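Uncharacterized protein Atu2773 (Agrobacterium tumefaciens, PDB 2QV5) is of unknown function but belongs to the divergent polysaccharide deacetylase family and so may act on acetylated polysaccharides. Local coordinates at residues K48-L53 against V57-A62; Q73-R76 against E81-L84; S167-I172 against Q180-V185; D201-I206 against G211-V216. All coordinates share one frame; numbering follows the deposited sequence. Where two conformers were deposited one is given.

Overall arrangement
The four contacts each join a helix to the strand that follows it, in series along the chain, and all four reach one curled parallel sheet. Contacts 1 and 2 are neighbours, their centres about 8 Å apart, and strands 58-62 and 82-88 lie side by side there: Leu59 O meets Leu83 N at 2.8 Å, a probable hydrogen bond. Contacts 3 and 4 form a second pair, centres about 15 Å apart, where Asp184 N probably bonds to Ile214 O at 2.8 Å. Contacts 1 and 3 lie on opposite sides of the chain's centre, about 23 Å apart between centres. Strand 30-39 pairs with both 58-62 and 212-218, bringing the sheet round on itself between contacts 1 and 4.

Contact 1 of 4, residues K48-L53 against V57-A62; sequences KAIRDL and VTLGFA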
loop_
_atom_site.group_PDB
_atom_site.type_symbol
_atom_site.label_atom_id
_atom_site.label_comp_id
_atom_site.label_asym_id
_atom_site.label_seq_id
_atom_site.Cartn_x
_atom_site.Cartn_y
_atom_site.Cartn_z
ATOM N N LYS A 48 2.303 1.575 -18.177
ATOM C CA LYS A 48 1.302 0.546 -18.452
ATOM C C LYS A 48 0.276 0.476 -17.324
ATOM O O LYS A 48 -0.919 0.394 -17.599
ATOM C CB LYS A 48 1.961 -0.820 -18.660
ATOM C CG LYS A 48 1.021 -1.865 -19.221
ATOM C CD LYS A 48 1.710 -3.209 -19.397
ATOM C CE LYS A 48 0.685 -4.330 -19.609
ATOM N NZ LYS A 48 -0.325 -4.006 -20.671
ATOM N N ALA A 49 0.747 0.547 -16.072
ATOM C CA ALA A 49 -0.131 0.498 -14.879
ATOM C C ALA A 49 -1.185 1.610 -14.902
ATOM O O ALA A 49 -2.356 1.350 -14.675
ATOM C CB ALA A 49 0.699 0.577 -13.591
ATOM N N ILE A 50 -0.746 2.841 -15.175
ATOM C CA ILE A 50 -1.617 4.014 -15.243
ATOM C C ILE A 50 -2.590 3.926 -16.431
ATOM O O ILE A 50 -3.775 4.248 -16.302
ATOM C CB ILE A 50 -0.768 5.323 -15.385
ATOM C CG1 ILE A 50 0.179 5.512 -14.192
ATOM C CG2 ILE A 50 -1.652 6.559 -15.592
ATOM C CD1 ILE A 50 -0.485 5.864 -12.902
ATOM N N ARG A 51 -2.069 3.500 -17.583
ATOM C CA ARG A 51 -2.863 3.311 -18.812
ATOM C C ARG A 51 -3.992 2.276 -18.664
ATOM O O ARG A 51 -5.100 2.481 -19.175
ATOM C CB ARG A 51 -1.919 2.892 -19.943
ATOM C CG ARG A 51 -2.499 2.852 -21.341
ATOM C CD ARG A 51 -1.433 2.324 -22.294
ATOM N NE ARG A 51 -1.987 1.868 -23.566
ATOM C CZ ARG A 51 -2.307 0.605 -23.846
ATOM N NH1 ARG A 51 -2.131 -0.353 -22.941
ATOM N NH2 ARG A 51 -2.804 0.300 -25.040
ATOM N N ASP A 52 -3.707 1.177 -17.963
ATOM C CA ASP A 52 -4.591 0.006 -17.956
ATOM C C ASP A 52 -5.500 -0.208 -16.745
ATOM O O ASP A 52 -6.608 -0.729 -16.898
ATOM C CB ASP A 52 -3.790 -1.278 -18.199
ATOM C CG ASP A 52 -3.196 -1.357 -19.594
ATOM O OD1 ASP A 52 -3.518 -0.506 -20.456
ATOM O OD2 ASP A 52 -2.387 -2.280 -19.821
ATOM N N LEU A 53 -5.032 0.134 -15.546
ATOM C CA LEU A 53 -5.819 -0.139 -14.339
ATOM C C LEU A 53 -6.934 0.897 -14.207
ATOM O O LEU A 53 -6.701 2.068 -14.459
ATOM C CB LEU A 53 -4.939 -0.154 -13.077
ATOM C CG LEU A 53 -3.836 -1.228 -13.056
ATOM C CD1 LEU A 53 -2.717 -0.874 -12.097
ATOM C CD2 LEU A 53 -4.395 -2.601 -12.725
ATOM N N VAL A 57 -8.463 0.961 -8.481
ATOM C CA VAL A 57 -7.282 0.236 -8.030
ATOM C C VAL A 57 -6.335 1.214 -7.344
ATOM O O VAL A 57 -5.941 2.244 -7.915
ATOM C CB VAL A 57 -6.602 -0.501 -9.205
ATOM C CG1 VAL A 57 -5.299 -1.199 -8.767
ATOM C CG2 VAL A 57 -7.563 -1.522 -9.808
ATOM N N THR A 58 -5.975 0.889 -6.109
ATOM C CA THR A 58 -5.054 1.699 -5.316
ATOM C C THR A 58 -3.637 1.455 -5.836
ATOM O O THR A 58 -3.285 0.323 -6.157
ATOM C CB THR A 58 -5.176 1.326 -3.825
ATOM O OG1 THR A 58 -6.518 1.589 -3.398
ATOM C CG2 THR A 58 -4.191 2.111 -2.944
ATOM N N LEU A 59 -2.835 2.513 -5.940
ATOM C CA LEU A 59 -1.464 2.360 -6.449
ATOM C C LEU A 59 -0.403 2.610 -5.380
ATOM O O LEU A 59 -0.453 3.605 -4.659
ATOM C CB LEU A 59 -1.242 3.249 -7.687
ATOM C CG LEU A 59 -2.249 3.064 -8.843
ATOM C CD1 LEU A 59 -1.985 4.081 -9.942
ATOM C CD2 LEU A 59 -2.230 1.668 -9.423
ATOM N N GLY A 60 0.555 1.695 -5.269
ATOM C CA GLY A 60 1.667 1.857 -4.338
ATOM C C GLY A 60 2.877 2.416 -5.061
ATOM O O GLY A 60 3.284 1.881 -6.106
ATOM N N PHE A 61 3.429 3.505 -4.529
ATOM C CA PHE A 61 4.569 4.178 -5.159
ATOM C C PHE A 61 5.840 3.801 -4.418
ATOM O O PHE A 61 5.891 3.882 -3.198
ATOM C CB PHE A 61 4.370 5.702 -5.143
ATOM C CG PHE A 61 3.525 6.195 -6.268
ATOM C CD1 PHE A 61 2.211 5.759 -6.414
ATOM C CD2 PHE A 61 4.046 7.064 -7.205
ATOM C CE1 PHE A 61 1.423 6.179 -7.467
ATOM C CE2 PHE A 61 3.263 7.495 -8.256
ATOM C CZ PHE A 61 1.940 7.056 -8.384
ATOM N N ALA A 62 6.856 3.372 -5.160
ATOM C CA ALA A 62 8.112 2.960 -4.550
ATOM C C ALA A 62 8.901 4.198 -4.186
ATOM O O ALA A 62 9.111 5.073 -5.025
ATOM C CB ALA A 62 8.893 2.111 -5.501
#
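Leu59 has its CB facing the helix, and with CG anti to the carbonyl carbon (chi1 -54°) the fork brings one methyl, CD1, to Ile50 and the other, CD2, to Leu53. Ile50 answers with a second bend: chi2 of -71° folds its chain so that CD1 swings to the strand, although its CB does not point there. The two chains cross at about a right angle, with Ile50 CD1 3.8 Å from Leu59 CD1. Leu53 comes in at a slant instead, its CD1 3.7 Å from Leu59 CD2. The same Leu53 CD1 lies 4.2 Å from Val57 CG1, so this one methyl touches both Val57 and Leu59.

This is the return half of a beta-alpha-beta unit: strand 30-39 leads into helix 43-52, which comes back through a short turn to strand 58-62, parallel to the first. Leu53 is the first residue to leave helical geometry, and it is buried at that turn. Val36 of strand 30-39 touches both Leu53 and Val57, while Trp71 and Ala75 of helix 68-78 touch Ile50.

No hydrogen bond crosses between the segments; their salt bridges lie within the helix. Asp52 bridges two cations there, OD2 taking Lys48 NZ at 2.8 Å and OD1 taking Arg51 NH1, also at 2.8 Å. The lysine approaches OD2 nearly in line with its C-O bond. The backbone oxygen of Asp52, at the end of this helix, receives a hydrogen bond from Arg232 NH2 of helix 221-233.

Contact 2 of 4, residues Q73-R76 against E81-L84; sequences QDAR and EILL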
loop_
_atom_site.group_PDB
_atom_site.type_symbol
_atom_site.label_atom_id
_atom_site.label_comp_id
_atom_site.label_asym_id
_atom_site.label_seq_id
_atom_site.Cartn_x
_atom_site.Cartn_y
_atom_site.Cartn_z
ATOM N N GLN A 73 1.088 12.605 -10.486
ATOM C CA GLN A 73 0.123 13.476 -11.166
ATOM C C GLN A 73 -0.785 12.717 -12.135
ATOM O O GLN A 73 -1.973 13.006 -12.191
ATOM C CB GLN A 73 0.844 14.618 -11.904
ATOM C CG GLN A 73 1.552 15.618 -10.985
ATOM C CD GLN A 73 2.509 16.553 -11.734
ATOM O OE1 GLN A 73 2.390 16.758 -12.947
ATOM N NE2 GLN A 73 3.458 17.126 -11.005
ATOM N N ASP A 74 -0.225 11.758 -12.881
ATOM C CA ASP A 74 -0.996 10.891 -13.772
ATOM C C ASP A 74 -2.007 10.051 -12.991
ATOM O O ASP A 74 -3.178 9.983 -13.360
ATOM C CB ASP A 74 -0.080 9.951 -14.580
ATOM C CG ASP A 74 0.730 10.674 -15.659
ATOM O OD1 ASP A 74 0.754 11.926 -15.698
ATOM O OD2 ASP A 74 1.357 9.970 -16.479
ATOM N N ALA A 75 -1.563 9.442 -11.898
ATOM C CA ALA A 75 -2.456 8.590 -11.090
ATOM C C ALA A 75 -3.618 9.374 -10.481
ATOM O O ALA A 75 -4.775 8.957 -10.597
ATOM C CB ALA A 75 -1.670 7.873 -10.014
ATOM N N ARG A 76 -3.310 10.531 -9.887
ATOM C CA ARG A 76 -4.322 11.374 -9.248
ATOM C C ARG A 76 -5.263 12.032 -10.257
ATOM O O ARG A 76 -6.431 12.262 -9.955
ATOM C CB ARG A 76 -3.679 12.428 -8.348
ATOM C CG ARG A 76 -2.958 11.846 -7.130
ATOM C CD ARG A 76 -3.945 11.160 -6.207
ATOM N NE ARG A 76 -4.838 12.108 -5.548
ATOM C CZ ARG A 76 -5.907 11.756 -4.842
ATOM N NH1 ARG A 76 -6.229 10.474 -4.710
ATOM N NH2 ARG A 76 -6.657 12.689 -4.271
ATOM N N GLU A 81 -6.569 6.323 -5.641
ATOM C CA GLU A 81 -5.960 6.469 -4.314
ATOM C C GLU A 81 -4.524 5.958 -4.383
ATOM O O GLU A 81 -4.227 4.985 -5.075
ATOM C CB GLU A 81 -6.724 5.676 -3.258
ATOM C CG GLU A 81 -6.499 6.177 -1.843
ATOM C CD GLU A 81 -7.344 5.449 -0.822
ATOM O OE1 GLU A 81 -8.590 5.599 -0.876
ATOM O OE2 GLU A 81 -6.753 4.748 0.041
ATOM N N ILE A 82 -3.621 6.621 -3.668
ATOM C CA ILE A 82 -2.185 6.323 -3.719
ATOM C C ILE A 82 -1.658 5.945 -2.328
ATOM O O ILE A 82 -2.065 6.567 -1.350
ATOM C CB ILE A 82 -1.410 7.562 -4.293
ATOM C CG1 ILE A 82 -1.306 7.499 -5.818
ATOM C CG2 ILE A 82 0.019 7.664 -3.766
ATOM C CD1 ILE A 82 -2.543 7.827 -6.571
ATOM N N LEU A 83 -0.751 4.967 -2.256
ATOM C CA LEU A 83 0.006 4.648 -1.028
ATOM C C LEU A 83 1.503 4.819 -1.281
ATOM O O LEU A 83 1.974 4.602 -2.404
ATOM C CB LEU A 83 -0.266 3.216 -0.572
ATOM C CG LEU A 83 -1.686 2.867 -0.118
ATOM C CD1 LEU A 83 -1.797 1.422 0.260
ATOM C CD2 LEU A 83 -2.117 3.727 1.057
ATOM N N LEU A 84 2.245 5.208 -0.243
ATOM C CA LEU A 84 3.703 5.266 -0.317
ATOM C C LEU A 84 4.333 3.974 0.215
ATOM O O LEU A 84 4.082 3.600 1.346
ATOM C CB LEU A 84 4.218 6.442 0.513
ATOM C CG LEU A 84 5.730 6.691 0.517
ATOM C CD1 LEU A 84 6.285 6.897 -0.906
ATOM C CD2 LEU A 84 6.005 7.878 1.393
#
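Ala75 and Arg76 meet Ile82 in a small, buried, mainly apolar contact that closes the beta-alpha-beta unit of strand 58-62, helix 68-78 and strand 82-88. The helix lies against the parallel sheet, and Ile82, at the start of the returning strand, points toward it. Its CD1 is the touching atom, and it sits 3.6 Å from Ala75 CB. This holds for one of the two conformers modelled for Ile82, so the exact fit is less certain than the placement. Phe61, on the neighbouring strand, packs against both Ala75 and Ile82.

Arg76 reaches the strand by its aliphatic part. Its chain is bent at both chi2 (-64°) and chi3 (-69°), which curls it back over Ile82, and CD comes to 3.6 Å from Ile82 CD1 while the two side chains run at a slant to each other. The guanidinium is thereby carried on past the isoleucine to the loop just before the strand, where NH1 hydrogen-bonds to His80 O.

Opposite charges stand near one another here without pairing: Arg76 NH1 and Glu81 OE1 are 6.6 Å apart. The Glu81 CB points away from the helix, and its carboxylate is held elsewhere, OE2 by Thr127 OG1 and Ser245 N, OE1 by Arg22 N. What Arg76 meets of Glu81 is backbone: CA lies at the guanidinium's edge, near its plane, 4.0 Å from NH1.

Contact 3 of 4, residues S167-I172 against Q180-V185; sequences SLSGGI and QGFADV
The first turn of helix 169-176 comes down on the start of strand 180-186, with Gly170 CA and Gln180 CA 6.8 Å apart. Gly170 offers bare backbone, and two side chains use it. Phe182 brings CZ to 3.7 Å from Gly170 N and CE2 to 3.8 Å from Gly170 CA. Gln180 NE2 lies 3.7 Å from the same Gly170 CA.

Two residues apart on the strand, Gln180 and Phe182 also meet each other. With CG anti to the backbone N (chi1 -174°) and a sharp bend at chi2, the glutamine chain puts OE1 over the centre of the phenyl ring, 3.5 Å above its plane, the amide standing steep to the ring. OE1 of Gln180 is also 3.1 Å from Ser169 OG, whose hydrogen bond goes to Asp160 OD2. Ser167 OG lies at the ring's edge, 4.2 Å from Phe182 CE1, and bonds to the same Asp160 oxygen, so that one carboxylate oxygen collects both serines.

Asp160 ends strand 157-160, which pairs in parallel with strand 180-186 to make this a beta-alpha-beta unit; Leu144 and Met148 of helix 141-153 touch Ser169.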
loop_
_atom_site.group_PDB
_atom_site.type_symbol
_atom_site.label_atom_id
_atom_site.label_comp_id
_atom_site.label_asym_id
_atom_site.label_seq_id
_atom_site.Cartn_x
_atom_site.Cartn_y
_atom_site.Cartn_z
ATOM N N SER A 167 4.901 -10.533 11.889
ATOM C CA SER A 167 4.764 -9.073 11.916
ATOM C C SER A 167 3.964 -8.601 13.122
ATOM O O SER A 167 2.932 -9.180 13.475
ATOM C CB SER A 167 4.121 -8.552 10.629
ATOM O OG SER A 167 3.798 -7.178 10.760
ATOM N N LEU A 168 4.463 -7.539 13.741
ATOM C CA LEU A 168 3.911 -7.003 14.972
ATOM C C LEU A 168 3.059 -5.771 14.744
ATOM O O LEU A 168 2.619 -5.150 15.703
ATOM C CB LEU A 168 5.049 -6.654 15.933
ATOM C CG LEU A 168 5.777 -7.830 16.580
ATOM C CD1 LEU A 168 6.963 -7.324 17.359
ATOM C CD2 LEU A 168 4.823 -8.614 17.490
ATOM N N SER A 169 2.814 -5.432 13.479
ATOM C CA SER A 169 2.118 -4.188 13.132
ATOM C C SER A 169 0.657 -4.150 13.570
ATOM O O SER A 169 0.139 -3.078 13.890
ATOM C CB SER A 169 2.254 -3.879 11.637
ATOM O OG SER A 169 1.402 -4.699 10.857
ATOM N N GLY A 170 0.001 -5.312 13.587
ATOM C CA GLY A 170 -1.392 -5.405 14.032
ATOM C C GLY A 170 -1.550 -5.142 15.516
ATOM O O GLY A 170 -2.442 -4.394 15.939
ATOM N N GLY A 171 -0.680 -5.764 16.305
ATOM C CA GLY A 171 -0.670 -5.585 17.754
ATOM C C GLY A 171 -0.247 -4.191 18.186
ATOM O O GLY A 171 -0.871 -3.610 19.078
ATOM N N ILE A 172 0.817 -3.665 17.569
ATOM C CA ILE A 172 1.310 -2.307 17.867
ATOM C C ILE A 172 0.252 -1.232 17.574
ATOM O O ILE A 172 0.012 -0.351 18.404
ATOM C CB ILE A 172 2.658 -1.992 17.148
ATOM C CG1 ILE A 172 3.798 -2.818 17.754
ATOM C CG2 ILE A 172 3.006 -0.505 17.251
ATOM C CD1 ILE A 172 5.099 -2.750 16.961
ATOM N N GLN A 180 -4.763 0.582 10.781
ATOM C CA GLN A 180 -3.911 -0.445 10.180
ATOM C C GLN A 180 -4.783 -1.532 9.576
ATOM O O GLN A 180 -5.927 -1.731 10.003
ATOM C CB GLN A 180 -2.973 -1.040 11.237
ATOM C CG GLN A 180 -1.894 -2.032 10.754
ATOM C CD GLN A 180 -2.314 -3.503 10.875
ATOM O OE1 GLN A 180 -1.623 -4.394 10.394
ATOM N NE2 GLN A 180 -3.451 -3.752 11.500
ATOM N N GLY A 181 -4.239 -2.214 8.575
ATOM C CA GLY A 181 -4.888 -3.359 7.952
ATOM C C GLY A 181 -3.840 -4.293 7.368
ATOM O O GLY A 181 -2.754 -3.862 6.981
ATOM N N PHE A 182 -4.174 -5.576 7.324
ATOM C CA PHE A 182 -3.340 -6.597 6.690
ATOM C C PHE A 182 -3.973 -6.911 5.348
ATOM O O PHE A 182 -5.212 -6.979 5.249
ATOM C CB PHE A 182 -3.337 -7.885 7.527
ATOM C CG PHE A 182 -2.418 -7.860 8.722
ATOM C CD1 PHE A 182 -1.037 -7.935 8.560
ATOM C CD2 PHE A 182 -2.939 -7.826 10.014
ATOM C CE1 PHE A 182 -0.189 -7.933 9.662
ATOM C CE2 PHE A 182 -2.086 -7.822 11.133
ATOM C CZ PHE A 182 -0.719 -7.878 10.952
ATOM N N ALA A 183 -3.145 -7.084 4.315
ATOM C CA ALA A 183 -3.631 -7.626 3.064
ATOM C C ALA A 183 -4.059 -9.052 3.324
ATOM O O ALA A 183 -3.388 -9.784 4.063
ATOM C CB ALA A 183 -2.553 -7.597 1.985
ATOM N N ASP A 184 -5.188 -9.423 2.731
ATOM C CA ASP A 184 -5.732 -10.776 2.825
ATOM C C ASP A 184 -5.084 -11.739 1.832
ATOM O O ASP A 184 -4.913 -12.924 2.132
ATOM C CB ASP A 184 -7.240 -10.746 2.571
ATOM C CG ASP A 184 -8.001 -9.944 3.618
ATOM O OD1 ASP A 184 -8.382 -10.528 4.654
ATOM O OD2 ASP A 184 -8.232 -8.730 3.395
ATOM N N VAL A 185 -4.754 -11.249 0.635
ATOM C CA VAL A 185 -4.249 -12.113 -0.437
ATOM C C VAL A 185 -3.096 -11.430 -1.177
ATOM O O VAL A 185 -3.213 -10.264 -1.549
ATOM C CB VAL A 185 -5.378 -12.448 -1.479
ATOM C CG1 VAL A 185 -4.900 -13.466 -2.523
ATOM C CG2 VAL A 185 -6.635 -12.952 -0.791
#

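Contact 4 of 4, residues D201-I206 against G211-V216; sequences DDLERI and GQAIGV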
loop_
_atom_site.group_PDB
_atom_site.type_symbol
_atom_site.label_atom_id
_atom_site.label_comp_id
_atom_site.label_asym_id
_atom_site.label_seq_id
_atom_site.Cartn_x
_atom_site.Cartn_y
_atom_site.Cartn_z
ATOM N N ASP A 201 -9.798 -15.165 -7.382
ATOM C CA ASP A 201 -10.923 -15.965 -6.851
ATOM C C ASP A 201 -10.866 -16.094 -5.325
ATOM O O ASP A 201 -11.902 -15.994 -4.660
ATOM C CB ASP A 201 -10.974 -17.372 -7.465
ATOM C CG ASP A 201 -11.402 -17.371 -8.919
ATOM O OD1 ASP A 201 -12.230 -16.522 -9.322
ATOM O OD2 ASP A 201 -10.917 -18.248 -9.663
ATOM N N ASP A 202 -9.668 -16.334 -4.781
ATOM C CA ASP A 202 -9.457 -16.373 -3.321
ATOM C C ASP A 202 -9.912 -15.052 -2.700
ATOM O O ASP A 202 -10.670 -15.039 -1.732
ATOM C CB ASP A 202 -7.986 -16.655 -2.973
ATOM C CG ASP A 202 -7.595 -18.113 -3.179
ATOM O OD1 ASP A 202 -8.486 -18.951 -3.439
ATOM O OD2 ASP A 202 -6.389 -18.431 -3.068
ATOM N N LEU A 203 -9.502 -13.944 -3.313
ATOM C CA LEU A 203 -9.868 -12.606 -2.851
ATOM C C LEU A 203 -11.377 -12.398 -2.809
ATOM O O LEU A 203 -11.923 -11.875 -1.826
ATOM C CB LEU A 203 -9.219 -11.531 -3.736
ATOM C CG LEU A 203 -9.322 -10.063 -3.277
ATOM C CD1 LEU A 203 -8.633 -9.870 -1.929
ATOM C CD2 LEU A 203 -8.704 -9.150 -4.332
ATOM N N GLU A 204 -12.045 -12.826 -3.872
ATOM C CA GLU A 204 -13.485 -12.687 -3.956
ATOM C C GLU A 204 -14.163 -13.521 -2.859
ATOM O O GLU A 204 -15.041 -13.025 -2.167
ATOM C CB GLU A 204 -13.982 -13.082 -5.347
ATOM C CG GLU A 204 -15.490 -13.148 -5.425
ATOM C CD GLU A 204 -16.012 -13.386 -6.822
ATOM O OE1 GLU A 204 -15.225 -13.337 -7.794
ATOM O OE2 GLU A 204 -17.230 -13.617 -6.943
ATOM N N ARG A 205 -13.721 -14.767 -2.693
ATOM C CA ARG A 205 -14.253 -15.658 -1.659
ATOM C C ARG A 205 -14.135 -15.071 -0.245
ATOM O O ARG A 205 -15.113 -15.060 0.514
ATOM C CB ARG A 205 -13.563 -17.032 -1.735
ATOM C CG ARG A 205 -13.961 -17.987 -0.602
ATOM C CD ARG A 205 -13.276 -19.364 -0.652
ATOM N NE ARG A 205 -11.864 -19.359 -1.059
ATOM C CZ ARG A 205 -10.827 -19.066 -0.273
ATOM N NH1 ARG A 205 -10.995 -18.711 0.996
ATOM N NH2 ARG A 205 -9.603 -19.116 -0.772
ATOM N N ILE A 206 -12.940 -14.584 0.098
ATOM C CA ILE A 206 -12.678 -13.944 1.396
ATOM C C ILE A 206 -13.497 -12.652 1.579
ATOM O O ILE A 206 -14.091 -12.440 2.632
ATOM C CB ILE A 206 -11.155 -13.676 1.599
ATOM C CG1 ILE A 206 -10.385 -15.000 1.571
ATOM C CG2 ILE A 206 -10.878 -12.920 2.921
ATOM C CD1 ILE A 206 -8.896 -14.849 1.394
ATOM N N GLY A 211 -17.177 -9.634 4.148
ATOM C CA GLY A 211 -17.742 -8.331 3.812
ATOM C C GLY A 211 -16.742 -7.486 3.039
ATOM O O GLY A 211 -17.131 -6.729 2.154
ATOM N N GLN A 212 -15.452 -7.631 3.359
ATOM C CA GLN A 212 -14.375 -6.883 2.695
ATOM C C GLN A 212 -13.065 -7.672 2.676
ATOM O O GLN A 212 -12.851 -8.548 3.523
ATOM C CB GLN A 212 -14.157 -5.514 3.366
ATOM C CG GLN A 212 -13.708 -5.579 4.836
ATOM C CD GLN A 212 -13.613 -4.218 5.516
ATOM O OE1 GLN A 212 -14.598 -3.483 5.599
ATOM N NE2 GLN A 212 -12.428 -3.891 6.033
ATOM N N ALA A 213 -12.207 -7.355 1.708
ATOM C CA ALA A 213 -10.847 -7.891 1.648
ATOM C C ALA A 213 -9.908 -7.024 0.810
ATOM O O ALA A 213 -10.347 -6.273 -0.059
ATOM C CB ALA A 213 -10.845 -9.322 1.112
ATOM N N ILE A 214 -8.607 -7.168 1.072
ATOM C CA ILE A 214 -7.546 -6.417 0.397
ATOM C C ILE A 214 -6.593 -7.395 -0.279
ATOM O O ILE A 214 -6.102 -8.328 0.359
ATOM C CB ILE A 214 -6.739 -5.537 1.386
ATOM C CG1 ILE A 214 -7.633 -4.487 2.069
ATOM C CG2 ILE A 214 -5.545 -4.864 0.663
ATOM C CD1 ILE A 214 -7.002 -3.818 3.302
ATOM N N GLY A 215 -6.363 -7.196 -1.578
ATOM C CA GLY A 215 -5.346 -7.929 -2.320
ATOM C C GLY A 215 -4.193 -7.014 -2.678
ATOM O O GLY A 215 -4.388 -5.814 -2.877
ATOM N N VAL A 216 -2.983 -7.565 -2.721
ATOM C CA VAL A 216 -1.811 -6.787 -3.114
ATOM C C VAL A 216 -1.101 -7.459 -4.298
ATOM O O VAL A 216 -1.124 -8.683 -4.433
ATOM C CB VAL A 216 -0.819 -6.536 -1.940
ATOM C CG1 VAL A 216 -1.412 -5.580 -0.916
ATOM C CG2 VAL A 216 -0.403 -7.837 -1.265
#
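Leu203 sets out from helix 193-210 with a CB that does not aim at strand 212-218, and the rest of the chain turns it there. CG stands anti to the backbone N (chi1 -171°), which carries the fork toward the strand; neither CB nor CG comes within 4.2 Å of it. The fork does the touching. CD1 lands on the peptide link between Ile214 and Gly215, 3.6 Å from Ile214 C and 3.5 Å from Gly215 N, and also meets Ala213 CB at 3.8 Å. Leu203 CD2 stays a little farther along, 4.1 Å from Gly215 CA, where the absence of a side chain lets the leucine rest on the main chain itself.

One turn on, Ile206 adds CG2 at 4.0 Å from Ala213 CB, so this small methyl is shared by two helix residues. Helix and strand segments run nearly antiparallel, their directions 157° apart and their axes 7.6 Å at closest approach, as is usual for helix and strand in a beta-alpha-beta unit. Gly211, the first residue past the helix, has positive phi. Val185 of the adjacent strand 180-186 touches both Leu203 and Ile206, and Val32 and Ile34 of strand 30-39 lie against Leu203 as well.

Across the segments there is no hydrogen bond or salt bridge. Arg205 and Asp202 pair along the helix, NH2 to OD1 at 2.9 Å with weak geometry. Ala213 and Ile214 pair with the backbones of flanking strands, and Ile214 N is also held by Asp184 OD2. The helix is therefore seated here by apolar packing: methyls on the Ala213 methyl and, at Gly215, on bare main chain.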